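Local coordinates for protein DNA polymerase II large subunit (Pyrococcus horikoshii, PDB 5BKH) that carries a mini-intein that probably excises itself from the DNA polymerase II precursor by protein splicing, at residues A[55-60]-A[70-75]. Residues are numbered along the deposited sequence; the frame is centred on the assembly and turned at random.
Sequences IKVYSF and TDIEEV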
ATOM      1  N   ILE A  55     -16.547  36.553   5.349  1.00 93.62           N
ATOM      2  CA  ILE A  55     -16.194  35.550   4.351  1.00 75.45           C
ATOM      3  C   ILE A  55     -17.459  34.856   3.868  1.00 85.76           C
ATOM      4  O   ILE A  55     -18.382  34.605   4.653  1.00 79.62           O
ATOM      5  CB  ILE A  55     -15.185  34.529   4.925  1.00 86.26           C
ATOM      6  CG1 ILE A  55     -14.378  33.861   3.809  1.00 82.89           C
ATOM      7  CG2 ILE A  55     -15.878  33.477   5.792  1.00 81.09           C
ATOM      8  CD1 ILE A  55     -13.616  34.818   2.950  1.00 69.03           C
ATOM      9  N   LYS A  56     -17.512  34.578   2.566  1.00 82.71           N
ATOM     10  CA  LYS A  56     -18.463  33.616   2.026  1.00 72.39           C
ATOM     11  C   LYS A  56     -17.835  32.983   0.793  1.00 67.56           C
ATOM     12  O   LYS A  56     -17.072  33.628   0.073  1.00 46.69           O
ATOM     13  CB  LYS A  56     -19.812  34.264   1.689  1.00 69.56           C
ATOM     14  CG  LYS A  56     -20.791  34.288   2.861  1.00 68.87           C
ATOM     15  CD  LYS A  56     -22.205  33.940   2.442  1.00 73.66           C
ATOM     16  CE  LYS A  56     -23.220  34.665   3.311  1.00 69.62           C
ATOM     17  NZ  LYS A  56     -24.599  34.136   3.109  1.00 82.09           N
ATOM     18  N   VAL A  57     -18.133  31.707   0.568  1.00 63.95           N
ATOM     19  CA  VAL A  57     -17.576  30.986  -0.573  1.00 69.10           C
ATOM     20  C   VAL A  57     -18.656  30.852  -1.637  1.00 53.56           C
ATOM     21  O   VAL A  57     -19.835  30.624  -1.317  1.00 60.01           O
ATOM     22  CB  VAL A  57     -17.011  29.610  -0.150  1.00 48.36           C
ATOM     23  CG1 VAL A  57     -18.057  28.793   0.544  1.00 50.07           C
ATOM     24  CG2 VAL A  57     -16.451  28.852  -1.339  1.00 46.40           C
ATOM     25  N   TYR A  58     -18.267  31.012  -2.908  1.00 53.06           N
ATOM     26  CA  TYR A  58     -19.209  30.858  -4.011  1.00 58.62           C
ATOM     27  C   TYR A  58     -19.341  29.381  -4.374  1.00 64.89           C
ATOM     28  O   TYR A  58     -18.346  28.720  -4.701  1.00 65.48           O
ATOM     29  CB  TYR A  58     -18.722  31.675  -5.200  1.00 56.34           C
ATOM     30  CG  TYR A  58     -19.152  33.129  -5.215  1.00 73.95           C
ATOM     31  CD1 TYR A  58     -18.215  34.159  -5.096  1.00 66.79           C
ATOM     32  CD2 TYR A  58     -20.468  33.478  -5.490  1.00 75.52           C
ATOM     33  CE1 TYR A  58     -18.602  35.480  -5.126  1.00 80.17           C
ATOM     34  CE2 TYR A  58     -20.857  34.810  -5.548  1.00 80.79           C
ATOM     35  CZ  TYR A  58     -19.913  35.805  -5.371  1.00 85.27           C
ATOM     36  OH  TYR A  58     -20.294  37.129  -5.431  1.00 81.64           O
ATOM     37  N   SER A  59     -20.568  28.864  -4.301  1.00 55.73           N
ATOM     38  CA  SER A  59     -20.875  27.490  -4.669  1.00 53.90           C
ATOM     39  C   SER A  59     -21.988  27.460  -5.716  1.00 66.34           C
ATOM     40  O   SER A  59     -22.414  28.512  -6.210  1.00 59.38           O
ATOM     41  CB  SER A  59     -21.273  26.696  -3.425  1.00 47.01           C
ATOM     42  OG  SER A  59     -21.250  25.302  -3.665  1.00 59.72           O
ATOM     43  N   PHE A  60     -22.488  26.267  -6.041  1.00 57.36           N
ATOM     44  CA  PHE A  60     -23.505  26.102  -7.072  1.00 53.36           C
ATOM     45  C   PHE A  60     -24.686  25.313  -6.529  1.00 65.04           C
ATOM     46  O   PHE A  60     -24.508  24.317  -5.822  1.00 70.78           O
ATOM     47  CB  PHE A  60     -22.935  25.389  -8.308  1.00 66.83           C
ATOM     48  CG  PHE A  60     -23.823  25.473  -9.522  1.00 65.21           C
ATOM     49  CD1 PHE A  60     -23.796  26.590 -10.339  1.00 61.90           C
ATOM     50  CD2 PHE A  60     -24.686  24.438  -9.841  1.00 71.41           C
ATOM     51  CE1 PHE A  60     -24.609  26.676 -11.451  1.00 63.27           C
ATOM     52  CE2 PHE A  60     -25.503  24.516 -10.956  1.00 65.42           C
ATOM     53  CZ  PHE A  60     -25.463  25.634 -11.761  1.00 66.88           C
ATOM     54  N   THR A  70     -22.405  30.680   0.184  1.00 61.21           N
ATOM     55  CA  THR A  70     -22.596  29.843   1.357  1.00 64.66           C
ATOM     56  C   THR A  70     -21.498  30.112   2.376  1.00 72.58           C
ATOM     57  O   THR A  70     -20.458  30.715   2.079  1.00 56.90           O
ATOM     58  CB  THR A  70     -22.669  28.348   0.993  1.00 64.76           C
ATOM     59  OG1 THR A  70     -23.459  27.658   1.969  1.00 61.75           O
ATOM     60  CG2 THR A  70     -21.295  27.724   0.945  1.00 59.26           C
ATOM     61  N   ASP A  71     -21.768  29.666   3.600  1.00 71.60           N
ATOM     62  CA  ASP A  71     -20.917  29.964   4.741  1.00 79.83           C
ATOM     63  C   ASP A  71     -19.760  28.982   4.831  1.00 74.20           C
ATOM     64  O   ASP A  71     -19.925  27.776   4.617  1.00 75.40           O
ATOM     65  CB  ASP A  71     -21.731  29.926   6.035  1.00 67.50           C
ATOM     66  CG  ASP A  71     -22.697  31.087   6.149  1.00 81.06           C
ATOM     67  OD1 ASP A  71     -22.334  32.207   5.731  1.00 88.53           O
ATOM     68  OD2 ASP A  71     -23.820  30.879   6.656  1.00 84.42           O
ATOM     69  N   ILE A  72     -18.585  29.511   5.162  1.00 69.06           N
ATOM     70  CA  ILE A  72     -17.381  28.714   5.364  1.00 69.24           C
ATOM     71  C   ILE A  72     -17.338  28.330   6.840  1.00 67.60           C
ATOM     72  O   ILE A  72     -16.913  29.120   7.683  1.00 78.03           O
ATOM     73  CB  ILE A  72     -16.125  29.480   4.950  1.00 59.75           C
ATOM     74  CG1 ILE A  72     -16.191  29.863   3.472  1.00 61.93           C
ATOM     75  CG2 ILE A  72     -14.884  28.657   5.251  1.00 76.15           C
ATOM     76  CD1 ILE A  72     -14.850  30.255   2.887  1.00 75.00           C
ATOM     77  N   GLU A  73     -17.780  27.111   7.160  1.00 64.72           N
ATOM     78  CA  GLU A  73     -17.798  26.687   8.555  1.00 71.40           C
ATOM     79  C   GLU A  73     -16.380  26.487   9.085  1.00 71.37           C
ATOM     80  O   GLU A  73     -15.971  27.127  10.060  1.00 74.85           O
ATOM     81  CB  GLU A  73     -18.624  25.409   8.701  1.00 56.03           C
ATOM     82  CG  GLU A  73     -20.090  25.591   8.338  1.00 66.41           C
ATOM     83  CD  GLU A  73     -20.870  24.291   8.371  1.00 82.22           C
ATOM     84  OE1 GLU A  73     -20.234  23.215   8.354  1.00 81.44           O
ATOM     85  OE2 GLU A  73     -22.119  24.344   8.407  1.00 86.80           O
ATOM     86  N   GLU A  74     -15.609  25.613   8.443  1.00 63.59           N
ATOM     87  CA  GLU A  74     -14.245  25.328   8.857  1.00 63.37           C
ATOM     88  C   GLU A  74     -13.312  25.393   7.659  1.00 54.09           C
ATOM     89  O   GLU A  74     -13.713  25.126   6.524  1.00 74.52           O
ATOM     90  CB  GLU A  74     -14.136  23.943   9.506  1.00 58.83           C
ATOM     91  CG  GLU A  74     -15.029  23.745  10.711  1.00 71.62           C
ATOM     92  CD  GLU A  74     -15.285  22.282  11.002  1.00 83.74           C
ATOM     93  OE1 GLU A  74     -14.709  21.429  10.294  1.00 67.69           O
ATOM     94  OE2 GLU A  74     -16.059  21.983  11.936  1.00101.69           O
ATOM     95  N   VAL A  75     -12.059  25.754   7.921  1.00 55.91           N
ATOM     96  CA  VAL A  75     -10.977  25.591   6.957  1.00 53.85           C
ATOM     97  C   VAL A  75      -9.913  24.716   7.605  1.00 61.58           C
ATOM     98  O   VAL A  75      -9.524  24.945   8.756  1.00 65.16           O
ATOM     99  CB  VAL A  75     -10.392  26.940   6.505  1.00 54.84           C
ATOM    100  CG1 VAL A  75      -9.506  26.750   5.280  1.00 40.68           C
ATOM    101  CG2 VAL A  75     -11.503  27.917   6.206  1.00 52.97           C
TER
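Val57 N donates to Thr70 O over 2.9 Å, and the bond is fairly straight, with 159° at the hydrogen. Thr70 N returns the favour to Val57 O at 3.0 Å. The two bonds make Val57 and Thr70 an antiparallel hydrogen-bonded pair in the beta hairpin of strands 55-61 and 66-78.

Their side chains run alongside each other on one face of the sheet. Val57 CG1 sits 3.4 Å from Thr70 CG2. Thr70 places OG1 anti to its own N (chi1 -152°), which directs the methyl at Val57. The hydroxyl is bonded to Lys159 O.

Beyond Asp71 the chain turns away from strand 55-61. Asp71 and Glu74 make backbone bonds to Lys159 and Asn157 instead. The short strand segments 55-60 and 72-75 run at 96° to each other. Ile72 turns its side chain back toward strand 55-61, and its CG1 meets Val57 CG1 at 3.6 Å. Its CD1 methyl meets Ile55 CG1 at 3.8 Å, and the two isoleucines cross obliquely. Phe36 touches both isoleucines, while Leu156 touches Val57 and Ile72. Val57 and Ile72 are buried here, consistent with the apolar core of the Hint-type intein splicing fold.

Lys56 and Asp71 form a looser polar link. The kinked lysine chain carries its CB, CG and CD past Thr70 O. Its NZ ends 4.0 Å from Asp71 OD1, a long salt bridge. Asp71 OD2 is also paired with Lys159 NZ. The carboxylate thus has a lysine near each oxygen, which would probably favour its ionised form.

The chemistry therefore divides the work. Two backbone bonds set the pairing at Val57 and Thr70, aliphatic packing carries the contact where the strands diverge, and the Lys56 charge adds a weaker tie.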